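PDB 6Y56: uncharacterized protein from Mycobacterium tuberculosis, which probably acts as a nucleotidyltransferase toxin (MenT4) of a toxin-antitoxin system, in a family whose member can inhibit growth by inactivating tRNA acceptor stems. Local coordinates for residues V207-D213 and C276-R281; A164-A168 and L198-W203; G93-Q99 and Q109-T115; D25-D29 and T52-K56. All blocks are in the same frame, centred on the assembly; numbering follows the deposited sequence.

Contact 1: residues V207-D213 and C276-R281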
loop_
_atom_site.group_PDB
_atom_site.type_symbol
_atom_site.label_atom_id
_atom_site.label_comp_id
_atom_site.label_asym_id
_atom_site.label_seq_id
_atom_site.Cartn_x
_atom_site.Cartn_y
_atom_site.Cartn_z
ATOM N N VAL A 207 5.227 14.692 1.599
ATOM C CA VAL A 207 6.133 15.109 0.532
ATOM C C VAL A 207 7.350 15.822 1.106
ATOM O O VAL A 207 8.482 15.620 0.641
ATOM C CB VAL A 207 5.396 15.976 -0.505
ATOM C CG1 VAL A 207 6.409 16.538 -1.506
ATOM C CG2 VAL A 207 4.327 15.162 -1.226
ATOM N N TRP A 208 7.151 16.654 2.131
ATOM C CA TRP A 208 8.295 17.319 2.753
ATOM C C TRP A 208 9.330 16.296 3.200
ATOM O O TRP A 208 10.522 16.426 2.908
ATOM C CB TRP A 208 7.825 18.161 3.944
ATOM C CG TRP A 208 8.896 19.086 4.503
ATOM C CD1 TRP A 208 9.042 20.414 4.245
ATOM C CD2 TRP A 208 9.951 18.737 5.414
ATOM N NE1 TRP A 208 10.131 20.920 4.928
ATOM C CE2 TRP A 208 10.701 19.908 5.654
ATOM C CE3 TRP A 208 10.333 17.547 6.049
ATOM C CZ2 TRP A 208 11.808 19.920 6.502
ATOM C CZ3 TRP A 208 11.440 17.565 6.891
ATOM C CH2 TRP A 208 12.161 18.745 7.103
ATOM N N GLY A 209 8.897 15.252 3.897
ATOM C CA GLY A 209 9.840 14.231 4.321
ATOM C C GLY A 209 10.434 13.454 3.158
ATOM O O GLY A 209 11.627 13.137 3.160
ATOM N N ASP A 210 9.622 13.152 2.144
ATOM C CA ASP A 210 10.106 12.420 0.979
ATOM C C ASP A 210 11.231 13.172 0.282
ATOM O O ASP A 210 12.249 12.572 -0.096
ATOM C CB ASP A 210 8.964 12.216 -0.013
ATOM C CG ASP A 210 7.914 11.225 0.470
ATOM O OD1 ASP A 210 8.162 10.493 1.449
ATOM O OD2 ASP A 210 6.835 11.193 -0.163
ATOM N N VAL A 211 11.066 14.484 0.112
ATOM C CA VAL A 211 12.053 15.311 -0.575
ATOM C C VAL A 211 13.244 15.597 0.331
ATOM O O VAL A 211 14.397 15.370 -0.050
ATOM C CB VAL A 211 11.394 16.612 -1.071
ATOM C CG1 VAL A 211 12.445 17.587 -1.626
ATOM C CG2 VAL A 211 10.352 16.306 -2.131
ATOM N N VAL A 212 12.994 16.144 1.526
ATOM C CA VAL A 212 14.079 16.643 2.368
ATOM C C VAL A 212 14.892 15.498 2.944
ATOM O O VAL A 212 16.130 15.535 2.953
ATOM C CB VAL A 212 13.530 17.559 3.476
ATOM C CG1 VAL A 212 14.643 17.944 4.456
ATOM C CG2 VAL A 212 12.890 18.794 2.874
ATOM N N ASP A 213 14.219 14.475 3.451
ATOM C CA ASP A 213 14.932 13.400 4.123
ATOM C C ASP A 213 15.235 12.215 3.221
ATOM O O ASP A 213 16.343 11.670 3.280
ATOM C CB ASP A 213 14.189 12.948 5.382
ATOM C CG ASP A 213 14.267 13.987 6.498
ATOM O OD1 ASP A 213 15.290 14.710 6.576
ATOM O OD2 ASP A 213 13.306 14.083 7.285
ATOM N N CYS A 276 9.794 22.527 0.641
ATOM C CA CYS A 276 10.669 21.399 0.972
ATOM C C CYS A 276 12.057 21.887 1.394
ATOM O O CYS A 276 13.092 21.465 0.865
ATOM C CB CYS A 276 10.731 20.360 -0.151
ATOM S SG CYS A 276 9.122 19.671 -0.580
ATOM N N ASP A 277 12.059 22.785 2.372
ATOM C CA ASP A 277 13.256 23.442 2.875
ATOM C C ASP A 277 13.552 22.912 4.272
ATOM O O ASP A 277 12.666 22.893 5.134
ATOM C CB ASP A 277 13.029 24.955 2.928
ATOM C CG ASP A 277 14.313 25.744 3.123
ATOM O OD1 ASP A 277 15.209 25.289 3.866
ATOM O OD2 ASP A 277 14.416 26.838 2.526
ATOM N N GLU A 278 14.801 22.489 4.487
ATOM C CA GLU A 278 15.228 21.976 5.784
ATOM C C GLU A 278 14.941 22.953 6.919
ATOM O O GLU A 278 14.704 22.531 8.055
ATOM C CB GLU A 278 16.724 21.647 5.718
ATOM C CG GLU A 278 17.422 21.543 7.060
ATOM C CD GLU A 278 17.076 20.260 7.778
ATOM O OE1 GLU A 278 16.851 19.244 7.085
ATOM O OE2 GLU A 278 17.009 20.271 9.028
ATOM N N ARG A 279 14.929 24.257 6.634
ATOM C CA ARG A 279 14.743 25.236 7.698
ATOM C C ARG A 279 13.384 25.122 8.372
ATOM O O ARG A 279 13.211 25.647 9.475
ATOM C CB ARG A 279 14.937 26.660 7.179
ATOM C CG ARG A 279 13.896 27.114 6.172
ATOM C CD ARG A 279 14.303 28.436 5.538
ATOM N NE ARG A 279 13.210 29.403 5.544
ATOM C CZ ARG A 279 12.444 29.665 4.489
ATOM N NH1 ARG A 279 12.661 29.037 3.343
ATOM N NH2 ARG A 279 11.463 30.557 4.580
ATOM N N HIS A 280 12.420 24.453 7.741
ATOM C CA HIS A 280 11.093 24.294 8.313
ATOM C C HIS A 280 10.925 23.006 9.102
ATOM O O HIS A 280 9.795 22.684 9.486
ATOM C CB HIS A 280 10.015 24.411 7.227
ATOM C CG HIS A 280 10.016 25.725 6.513
ATOM N ND1 HIS A 280 10.056 25.823 5.140
ATOM C CD2 HIS A 280 9.990 26.995 6.982
ATOM C CE1 HIS A 280 10.050 27.098 4.790
ATOM N NE2 HIS A 280 10.009 27.829 5.889
ATOM N N ARG A 281 12.017 22.284 9.392
ATOM C CA ARG A 281 11.903 20.975 10.029
ATOM C C ARG A 281 11.112 21.037 11.330
ATOM O O ARG A 281 10.247 20.193 11.578
ATOM C CB ARG A 281 13.278 20.371 10.292
ATOM C CG ARG A 281 13.179 19.006 10.963
ATOM C CD ARG A 281 14.530 18.314 11.088
ATOM N NE ARG A 281 15.212 18.184 9.806
ATOM C CZ ARG A 281 15.044 17.172 8.965
ATOM N NH1 ARG A 281 14.208 16.189 9.261
ATOM N NH2 ARG A 281 15.716 17.145 7.820
HETATM O O HOH W 1 9.772 23.551 3.687
#
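Arg281 grips the end of segment 207-213 through a bidentate salt bridge: its NH2 lies 2.8 Å from Asp213 OD1 and its NH1 3.0 Å from Asp213 OD2. The same guanidinium is held also by Glu278, with Arg281 NH2 at 2.5 Å from Glu278 OE1 and Arg281 NE at 2.9 Å from Glu278 OE2, so two carboxylates share one cation. Further in, Trp208 NE1 donates to water 1 at 2.9 Å and, weakly, to Asp277 O at 3.2 Å. Water 1 also accepts from Asp277 N and hydrogen-bonds His280 ND1, both at 2.7 Å. Segment 276-281 leads from the loop after helix 268-273 into helix 281-292. Cys276 leaves the first with positive phi, Asp277 OD1 accepts from Arg279 N at 3.0 Å in an Asx turn, and His280 occupies the N-cap position of the second. The Trp208 indole lies along this turn: CD1 is 3.8 Å from Cys276 CA and CZ2 3.7 Å from Arg281 CA, while CH2 sits over one face of the Arg281 guanidinium. Beside it, Val211 CG1 meets Cys276 CB at 3.6 Å and Val212 CG2 reaches Cys276 CB at 4.0 Å; Arg219 covers both valines and bonds Cys276 O.

Contact 2: residues A164-A168 and L198-W203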
loop_
_atom_site.group_PDB
_atom_site.type_symbol
_atom_site.label_atom_id
_atom_site.label_comp_id
_atom_site.label_asym_id
_atom_site.label_seq_id
_atom_site.Cartn_x
_atom_site.Cartn_y
_atom_site.Cartn_z
ATOM N N ALA A 164 -7.110 8.270 5.898
ATOM C CA ALA A 164 -6.633 9.580 5.454
ATOM C C ALA A 164 -5.139 9.547 5.173
ATOM O O ALA A 164 -4.657 10.198 4.236
ATOM C CB ALA A 164 -6.924 10.635 6.517
ATOM N N GLU A 165 -4.384 8.807 5.993
ATOM C CA GLU A 165 -2.946 8.704 5.791
ATOM C C GLU A 165 -2.614 7.844 4.575
ATOM O O GLU A 165 -1.665 8.140 3.847
ATOM C CB GLU A 165 -2.273 8.183 7.061
ATOM C CG GLU A 165 -0.761 8.193 6.986
ATOM C CD GLU A 165 -0.102 8.229 8.343
ATOM O OE1 GLU A 165 -0.768 7.915 9.358
ATOM O OE2 GLU A 165 1.095 8.568 8.402
ATOM N N ALA A 166 -3.373 6.771 4.342
ATOM C CA ALA A 166 -3.146 5.967 3.145
ATOM C C ALA A 166 -3.354 6.798 1.885
ATOM O O ALA A 166 -2.575 6.703 0.925
ATOM C CB ALA A 166 -4.092 4.764 3.141
ATOM N N CYS A 167 -4.391 7.640 1.883
ATOM C CA CYS A 167 -4.641 8.493 0.732
ATOM C C CYS A 167 -3.513 9.509 0.560
ATOM O O CYS A 167 -3.003 9.699 -0.554
ATOM C CB CYS A 167 -5.996 9.173 0.902
ATOM S SG CYS A 167 -6.545 10.071 -0.552
ATOM N N ALA A 168 -3.059 10.119 1.661
ATOM C CA ALA A 168 -1.954 11.074 1.583
ATOM C C ALA A 168 -0.679 10.412 1.065
ATOM O O ALA A 168 0.055 11.009 0.268
ATOM C CB ALA A 168 -1.719 11.722 2.950
ATOM N N LEU A 198 -7.444 17.164 6.298
ATOM C CA LEU A 198 -6.454 16.267 6.881
ATOM C C LEU A 198 -5.617 15.577 5.809
ATOM O O LEU A 198 -4.388 15.496 5.940
ATOM C CB LEU A 198 -7.172 15.249 7.763
ATOM C CG LEU A 198 -6.289 14.166 8.378
ATOM C CD1 LEU A 198 -5.218 14.734 9.300
ATOM C CD2 LEU A 198 -7.193 13.211 9.144
ATOM N N VAL A 199 -6.262 15.099 4.739
ATOM C CA VAL A 199 -5.526 14.487 3.635
ATOM C C VAL A 199 -4.568 15.495 3.010
ATOM O O VAL A 199 -3.398 15.184 2.745
ATOM C CB VAL A 199 -6.489 13.883 2.596
ATOM C CG1 VAL A 199 -5.720 13.501 1.328
ATOM C CG2 VAL A 199 -7.157 12.653 3.161
ATOM N N ARG A 200 -5.022 16.733 2.810
ATOM C CA ARG A 200 -4.165 17.739 2.196
ATOM C C ARG A 200 -2.981 18.076 3.092
ATOM O O ARG A 200 -1.842 18.189 2.614
ATOM C CB ARG A 200 -4.994 18.986 1.902
ATOM C CG ARG A 200 -4.221 20.144 1.283
ATOM C CD ARG A 200 -5.144 21.313 0.919
ATOM N NE ARG A 200 -5.886 21.781 2.081
ATOM C CZ ARG A 200 -7.207 21.911 2.151
ATOM N NH1 ARG A 200 -7.990 21.653 1.113
ATOM N NH2 ARG A 200 -7.749 22.332 3.281
ATOM N N ARG A 201 -3.233 18.249 4.393
ATOM C CA ARG A 201 -2.163 18.534 5.343
ATOM C C ARG A 201 -1.154 17.399 5.382
ATOM O O ARG A 201 0.059 17.626 5.272
ATOM C CB ARG A 201 -2.762 18.804 6.729
ATOM C CG ARG A 201 -1.756 18.926 7.876
ATOM C CD ARG A 201 -0.751 20.037 7.644
ATOM N NE ARG A 201 -1.377 21.348 7.476
ATOM C CZ ARG A 201 -1.452 22.277 8.426
ATOM N NH1 ARG A 201 -2.015 23.450 8.157
ATOM N NH2 ARG A 201 -0.961 22.041 9.636
ATOM N N LEU A 202 -1.638 16.167 5.503
ATOM C CA LEU A 202 -0.742 15.017 5.553
ATOM C C LEU A 202 0.044 14.872 4.258
ATOM O O LEU A 202 1.221 14.501 4.292
ATOM C CB LEU A 202 -1.537 13.744 5.833
ATOM C CG LEU A 202 -1.998 13.551 7.269
ATOM C CD1 LEU A 202 -2.943 12.364 7.330
ATOM C CD2 LEU A 202 -0.790 13.324 8.153
ATOM N N TRP A 203 -0.591 15.137 3.109
ATOM C CA TRP A 203 0.103 15.065 1.824
ATOM C C TRP A 203 1.315 15.989 1.810
ATOM O O TRP A 203 2.428 15.577 1.464
ATOM C CB TRP A 203 -0.869 15.431 0.698
ATOM C CG TRP A 203 -0.265 15.538 -0.668
ATOM C CD1 TRP A 203 0.435 14.580 -1.338
ATOM C CD2 TRP A 203 -0.330 16.671 -1.536
ATOM N NE1 TRP A 203 0.796 15.047 -2.578
ATOM C CE2 TRP A 203 0.346 16.330 -2.724
ATOM C CE3 TRP A 203 -0.893 17.941 -1.422
ATOM C CZ2 TRP A 203 0.473 17.216 -3.799
ATOM C CZ3 TRP A 203 -0.772 18.815 -2.480
ATOM C CH2 TRP A 203 -0.090 18.447 -3.657
#
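Two alanines one turn apart, Ala164 and Ala168, form a low ridge that lets helix 163-174 come close to helix 196-212: the local axes pass 8.4 Å apart. Ala164 CB fits a hollow walled by Leu198 CD2 at 3.7 Å, Val199 CG2 at 3.9 Å and, more loosely, Leu202 CD1 at 4.4 Å. A turn later Ala168 CB drops nearly onto the backbone of the other helix, 3.5 Å from Leu202 CB, 3.6 Å from Trp203 N and 3.9 Å from Val199 O. The alanine ridge thus runs in the groove between the rows Leu198-Leu202 and Val199-Trp203. With a crossing angle of -50°, this fits ridges-into-grooves packing of i to i+4 ridges, here within the helical part that follows the strands. Larger side chains close the flanks. Val199 CG1 leans on Cys167 SG at 4.0 Å, and Leu202 CD1 reaches across to Glu165 CA at the same distance. Beyond that apolar stem, the Glu165 carboxylate turns to the backbone nitrogens of Ala134 and Leu135 and to Lys206. Leu291 of helix 281-292 backs Leu198 and Leu202, and Phe189 of helix 180-189 covers Cys167 on the other helix.

Contact 3: residues G93-Q99 and Q109-T115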
loop_
_atom_site.group_PDB
_atom_site.type_symbol
_atom_site.label_atom_id
_atom_site.label_comp_id
_atom_site.label_asym_id
_atom_site.label_seq_id
_atom_site.Cartn_x
_atom_site.Cartn_y
_atom_site.Cartn_z
ATOM N N GLY A 93 -0.124 -25.386 2.870
ATOM C CA GLY A 93 0.475 -25.747 1.601
ATOM C C GLY A 93 1.493 -24.760 1.057
ATOM O O GLY A 93 2.207 -25.103 0.111
ATOM N N PHE A 94 1.572 -23.550 1.609
ATOM C CA PHE A 94 2.451 -22.527 1.052
ATOM C C PHE A 94 3.801 -22.514 1.752
ATOM O O PHE A 94 3.876 -22.608 2.981
ATOM C CB PHE A 94 1.847 -21.131 1.208
ATOM C CG PHE A 94 0.632 -20.891 0.362
ATOM C CD1 PHE A 94 0.746 -20.525 -0.975
ATOM C CD2 PHE A 94 -0.629 -21.058 0.911
ATOM C CE1 PHE A 94 -0.389 -20.307 -1.750
ATOM C CE2 PHE A 94 -1.767 -20.839 0.147
ATOM C CZ PHE A 94 -1.649 -20.463 -1.182
ATOM N N GLU A 95 4.856 -22.330 0.967
ATOM C CA GLU A 95 6.189 -22.035 1.470
ATOM C C GLU A 95 6.595 -20.670 0.947
ATOM O O GLU A 95 6.292 -20.324 -0.199
ATOM C CB GLU A 95 7.213 -23.076 0.994
ATOM C CG GLU A 95 8.578 -22.939 1.665
ATOM C CD GLU A 95 9.621 -23.869 1.070
ATOM O OE1 GLU A 95 9.237 -24.923 0.520
ATOM O OE2 GLU A 95 10.824 -23.543 1.153
ATOM N N PHE A 96 7.276 -19.901 1.791
ATOM C CA PHE A 96 7.648 -18.530 1.483
ATOM C C PHE A 96 9.157 -18.367 1.514
ATOM O O PHE A 96 9.861 -19.047 2.259
ATOM C CB PHE A 96 7.040 -17.574 2.501
ATOM C CG PHE A 96 5.539 -17.633 2.536
ATOM C CD1 PHE A 96 4.783 -16.834 1.687
ATOM C CD2 PHE A 96 4.880 -18.518 3.370
ATOM C CE1 PHE A 96 3.402 -16.890 1.701
ATOM C CE2 PHE A 96 3.486 -18.569 3.381
ATOM C CZ PHE A 96 2.757 -17.763 2.541
ATOM N N GLY A 97 9.638 -17.442 0.703
ATOM C CA GLY A 97 11.029 -17.035 0.763
ATOM C C GLY A 97 11.119 -15.564 0.429
ATOM O O GLY A 97 10.313 -15.034 -0.343
ATOM N N VAL A 98 12.089 -14.893 1.036
ATOM C CA VAL A 98 12.353 -13.493 0.742
ATOM C C VAL A 98 13.825 -13.325 0.412
ATOM O O VAL A 98 14.690 -13.916 1.067
ATOM C CB VAL A 98 11.908 -12.532 1.869
ATOM C CG1 VAL A 98 10.381 -12.336 1.838
ATOM C CG2 VAL A 98 12.381 -13.029 3.231
ATOM N N GLN A 99 14.102 -12.519 -0.608
ATOM C CA GLN A 99 15.456 -12.191 -1.026
ATOM C C GLN A 99 15.607 -10.678 -1.008
ATOM O O GLN A 99 14.761 -9.960 -1.541
ATOM C CB GLN A 99 15.719 -12.708 -2.436
ATOM C CG GLN A 99 17.148 -12.474 -2.884
ATOM C CD GLN A 99 17.475 -13.178 -4.182
ATOM O OE1 GLN A 99 18.570 -13.722 -4.345
ATOM N NE2 GLN A 99 16.527 -13.175 -5.118
ATOM N N GLN A 109 12.241 -9.213 -2.326
ATOM C CA GLN A 109 11.411 -9.927 -3.277
ATOM C C GLN A 109 10.812 -11.133 -2.570
ATOM O O GLN A 109 11.535 -11.895 -1.918
ATOM C CB GLN A 109 12.240 -10.385 -4.473
ATOM C CG GLN A 109 11.414 -11.214 -5.443
ATOM C CD GLN A 109 12.043 -11.367 -6.811
ATOM O OE1 GLN A 109 13.238 -11.105 -7.007
ATOM N NE2 GLN A 109 11.238 -11.811 -7.770
ATOM N N LEU A 110 9.499 -11.307 -2.708
ATOM C CA LEU A 110 8.792 -12.418 -2.092
ATOM C C LEU A 110 8.541 -13.504 -3.127
ATOM O O LEU A 110 8.057 -13.222 -4.223
ATOM C CB LEU A 110 7.454 -11.940 -1.532
ATOM C CG LEU A 110 6.561 -13.012 -0.904
ATOM C CD1 LEU A 110 7.162 -13.515 0.380
ATOM C CD2 LEU A 110 5.189 -12.422 -0.657
ATOM N N ARG A 111 8.848 -14.744 -2.770
ATOM C CA ARG A 111 8.511 -15.881 -3.604
ATOM C C ARG A 111 7.638 -16.818 -2.793
ATOM O O ARG A 111 7.837 -16.978 -1.587
ATOM C CB ARG A 111 9.767 -16.589 -4.103
ATOM C CG ARG A 111 10.491 -15.786 -5.181
ATOM C CD ARG A 111 11.625 -16.571 -5.819
ATOM N NE ARG A 111 12.234 -15.858 -6.943
ATOM C CZ ARG A 111 13.234 -14.986 -6.831
ATOM N NH1 ARG A 111 13.746 -14.698 -5.639
ATOM N NH2 ARG A 111 13.722 -14.394 -7.917
ATOM N N VAL A 112 6.620 -17.371 -3.434
ATOM C CA VAL A 112 5.690 -18.263 -2.761
ATOM C C VAL A 112 5.530 -19.503 -3.627
ATOM O O VAL A 112 5.564 -19.419 -4.857
ATOM C CB VAL A 112 4.330 -17.592 -2.439
ATOM C CG1 VAL A 112 4.516 -16.181 -1.881
ATOM C CG2 VAL A 112 3.443 -17.521 -3.640
ATOM N N ARG A 113 5.392 -20.654 -2.984
ATOM C CA ARG A 113 5.189 -21.895 -3.719
ATOM C C ARG A 113 4.201 -22.762 -2.962
ATOM O O ARG A 113 4.361 -22.989 -1.761
ATOM C CB ARG A 113 6.506 -22.650 -3.905
ATOM C CG ARG A 113 6.388 -23.871 -4.801
ATOM C CD ARG A 113 7.672 -24.685 -4.765
ATOM N NE ARG A 113 8.144 -24.858 -3.395
ATOM C CZ ARG A 113 7.649 -25.749 -2.541
ATOM N NH1 ARG A 113 6.663 -26.555 -2.915
ATOM N NH2 ARG A 113 8.134 -25.830 -1.308
ATOM N N HIS A 114 3.186 -23.249 -3.658
ATOM C CA HIS A 114 2.215 -24.133 -3.043
ATOM C C HIS A 114 2.476 -25.559 -3.495
ATOM O O HIS A 114 2.770 -25.799 -4.668
ATOM C CB HIS A 114 0.793 -23.723 -3.411
ATOM C CG HIS A 114 -0.252 -24.465 -2.647
ATOM N ND1 HIS A 114 -0.695 -25.716 -3.026
ATOM C CD2 HIS A 114 -0.921 -24.158 -1.511
ATOM C CE1 HIS A 114 -1.603 -26.138 -2.165
ATOM N NE2 HIS A 114 -1.759 -25.211 -1.237
ATOM N N THR A 115 2.352 -26.500 -2.553
ATOM C CA THR A 115 2.698 -27.894 -2.829
ATOM C C THR A 115 1.963 -28.433 -4.049
ATOM O O THR A 115 2.554 -29.136 -4.877
ATOM C CB THR A 115 2.397 -28.760 -1.603
ATOM O OG1 THR A 115 0.988 -28.742 -1.336
ATOM C CG2 THR A 115 3.152 -28.247 -0.381
#
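Phe96, Val98, Leu110 and Val112 share one face of the antiparallel beta hairpin formed by strands 94-100 and 107-114, part of the mixed sheet of this nucleotidyltransferase-like fold. Phe96 CD1 packs 3.6 Å from Val112 CG1, its partner in a non-hydrogen-bonded pair, and 4.3 Å from Leu110 CD1; Val98 CG1 lies 3.7 Å from that same Leu110 CD1. On this face Leu31 of helix 19-38 and Ile86 of helix 76-86 cover Phe96. Towards the strand ends Phe94 and His114 make an edge-to-face pair, the His114 edge directed at the Phe94 face with centroids 4.8 Å apart and planes at 75°; His114 ND1 meanwhile accepts from the backbone of Glu116 and Leu117. The backbone ladder is regular. Glu95 with Arg113, Gly97 with Arg111 and Gln99 with Gln109 each exchange two hydrogen bonds, the shortest being Gln109 N to Gln99 O at 2.7 Å. Thr115 N adds another to Gly93 O at 3.0 Å. The opposite face is polar, carrying Gln99, Gln109, Arg111 and a cross-strand salt bridge, very short as modelled, in which Arg113 NH2 stands 2.3 Å from Glu95 OE1.

Contact 4: residues D25-D29 and T52-K56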
loop_
_atom_site.group_PDB
_atom_site.type_symbol
_atom_site.label_atom_id
_atom_site.label_comp_id
_atom_site.label_asym_id
_atom_site.label_seq_id
_atom_site.Cartn_x
_atom_site.Cartn_y
_atom_site.Cartn_z
ATOM N N ASP A 25 -2.539 -13.581 -3.943
ATOM C CA ASP A 25 -3.474 -12.984 -2.993
ATOM C C ASP A 25 -3.758 -13.948 -1.843
ATOM O O ASP A 25 -3.719 -13.567 -0.660
ATOM C CB ASP A 25 -4.770 -12.606 -3.730
ATOM C CG ASP A 25 -5.775 -11.891 -2.841
ATOM O OD1 ASP A 25 -5.493 -10.751 -2.428
ATOM O OD2 ASP A 25 -6.855 -12.460 -2.547
ATOM N N VAL A 26 -4.013 -15.215 -2.174
ATOM C CA VAL A 26 -4.259 -16.219 -1.147
ATOM C C VAL A 26 -3.010 -16.432 -0.300
ATOM O O VAL A 26 -3.087 -16.527 0.935
ATOM C CB VAL A 26 -4.731 -17.534 -1.800
ATOM C CG1 VAL A 26 -4.794 -18.650 -0.779
ATOM C CG2 VAL A 26 -6.079 -17.347 -2.460
ATOM N N ALA A 27 -1.840 -16.527 -0.948
ATOM C CA ALA A 27 -0.590 -16.727 -0.214
ATOM C C ALA A 27 -0.338 -15.587 0.763
ATOM O O ALA A 27 0.088 -15.823 1.901
ATOM C CB ALA A 27 0.572 -16.870 -1.198
ATOM N N GLN A 28 -0.610 -14.347 0.343
ATOM C CA GLN A 28 -0.460 -13.210 1.247
ATOM C C GLN A 28 -1.322 -13.356 2.494
ATOM O O GLN A 28 -0.890 -12.999 3.599
ATOM C CB GLN A 28 -0.857 -11.919 0.540
ATOM C CG GLN A 28 0.055 -11.483 -0.566
ATOM C CD GLN A 28 -0.555 -10.369 -1.367
ATOM O OE1 GLN A 28 -1.782 -10.261 -1.457
ATOM N NE2 GLN A 28 0.286 -9.537 -1.960
ATOM N N ASP A 29 -2.566 -13.832 2.342
ATOM C CA ASP A 29 -3.417 -14.023 3.518
ATOM C C ASP A 29 -2.785 -15.009 4.483
ATOM O O ASP A 29 -2.862 -14.840 5.708
ATOM C CB ASP A 29 -4.795 -14.560 3.129
ATOM C CG ASP A 29 -5.589 -13.597 2.286
ATOM O OD1 ASP A 29 -5.256 -12.388 2.247
ATOM O OD2 ASP A 29 -6.557 -14.057 1.664
ATOM N N THR A 52 -2.033 -2.960 -0.655
ATOM C CA THR A 52 -2.514 -4.280 -0.282
ATOM C C THR A 52 -3.316 -4.251 1.010
ATOM O O THR A 52 -4.251 -5.043 1.159
ATOM C CB THR A 52 -1.363 -5.279 -0.243
ATOM O OG1 THR A 52 -0.661 -5.174 -1.489
ATOM C CG2 THR A 52 -1.869 -6.722 -0.068
ATOM N N SER A 53 -3.005 -3.330 1.929
ATOM C CA SER A 53 -3.877 -3.176 3.086
ATOM C C SER A 53 -5.249 -2.685 2.654
ATOM O O SER A 53 -6.271 -3.097 3.215
ATOM C CB SER A 53 -3.246 -2.268 4.146
ATOM O OG SER A 53 -3.281 -0.897 3.785
ATOM N N LEU A 54 -5.293 -1.840 1.620
ATOM C CA LEU A 54 -6.569 -1.391 1.081
ATOM C C LEU A 54 -7.361 -2.565 0.524
ATOM O O LEU A 54 -8.561 -2.701 0.802
ATOM C CB LEU A 54 -6.315 -0.325 0.012
ATOM C CG LEU A 54 -7.459 0.393 -0.687
ATOM C CD1 LEU A 54 -8.185 1.314 0.282
ATOM C CD2 LEU A 54 -6.908 1.166 -1.891
ATOM N N ARG A 55 -6.693 -3.450 -0.219
ATOM C CA ARG A 55 -7.337 -4.656 -0.730
ATOM C C ARG A 55 -7.833 -5.548 0.403
ATOM O O ARG A 55 -8.993 -5.969 0.412
ATOM C CB ARG A 55 -6.356 -5.429 -1.609
ATOM C CG ARG A 55 -6.726 -6.888 -1.782
ATOM C CD ARG A 55 -7.961 -7.094 -2.643
ATOM N NE ARG A 55 -8.251 -8.523 -2.714
ATOM C CZ ARG A 55 -8.878 -9.133 -3.715
ATOM N NH1 ARG A 55 -9.339 -8.442 -4.755
ATOM N NH2 ARG A 55 -9.054 -10.449 -3.663
ATOM N N LYS A 56 -6.967 -5.856 1.368
ATOM C CA LYS A 56 -7.318 -6.889 2.347
ATOM C C LYS A 56 -8.400 -6.418 3.305
ATOM O O LYS A 56 -9.269 -7.209 3.701
ATOM C CB LYS A 56 -6.100 -7.299 3.181
ATOM C CG LYS A 56 -4.932 -7.849 2.394
ATOM C CD LYS A 56 -5.331 -9.043 1.553
ATOM C CE LYS A 56 -4.107 -9.664 0.887
ATOM N NZ LYS A 56 -4.454 -10.898 0.118
#
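Lys56 gives up the most surface here and does most of the joining. Its side chain bridges two nearly perpendicular helices, 89° apart with local axes 12.0 Å from each other, a gap too wide for backbones to meet. The ammonium arrives among oxygens of segment 25-29: Lys56 NZ is 2.7 Å from Asp29 OD1 and 2.8 Å from Asp25 OD1, both salt bridges, with weak hydrogen bonds to Asp25 O at 2.9 Å and Gln28 OE1 at 3.2 Å. Asp25 divides its carboxylate: while OD1 serves the lysine, Asp25 OD2 takes a weak, charged bond from Arg55 NH2 at 3.2 Å and a hydrogen bond from His11. Gln28 also touches Thr52, its OE1 lying 3.8 Å from Thr52 CG2, and its NE2 is bonded to Ser66 O. Asp29 OD2 is held by Tyr151 OH. Asp25 and Asp29 facing Arg55 and Lys56 make a buried salt-bridge network. Helix 50-59 follows strand 47-49 with the sequence Gly-Gly-Thr-Ser, and Thr52 OG1 bonds Asp68 O, at the start of an Asp-Leu-Asp sequence. This strand-helix unit beside an acidic strand is characteristic of the nucleotidyltransferase fold, where such elements usually build the NTP and metal site.

Contacts 1 and 2 use successive parts of helix 196-212, their centres 16 Å apart; contacts 3 and 4 lie on the opposite side of the chain's centre and touch directly, Phe94, Phe96 and Val112 packing on Val26 and Ala27 of helix 19-38. Contacts 2 and 4 are buried but differ in chemistry: the first is almost wholly apolar and close-packed, the second a charged network spanning a wider gap. Contacts 1 and 3 are only partly buried, each combining an apolar side with salt bridges at its exposed margin. Backbone-to-backbone hydrogen bonds between segments occur in contact 3 alone, as expected for its paired strands.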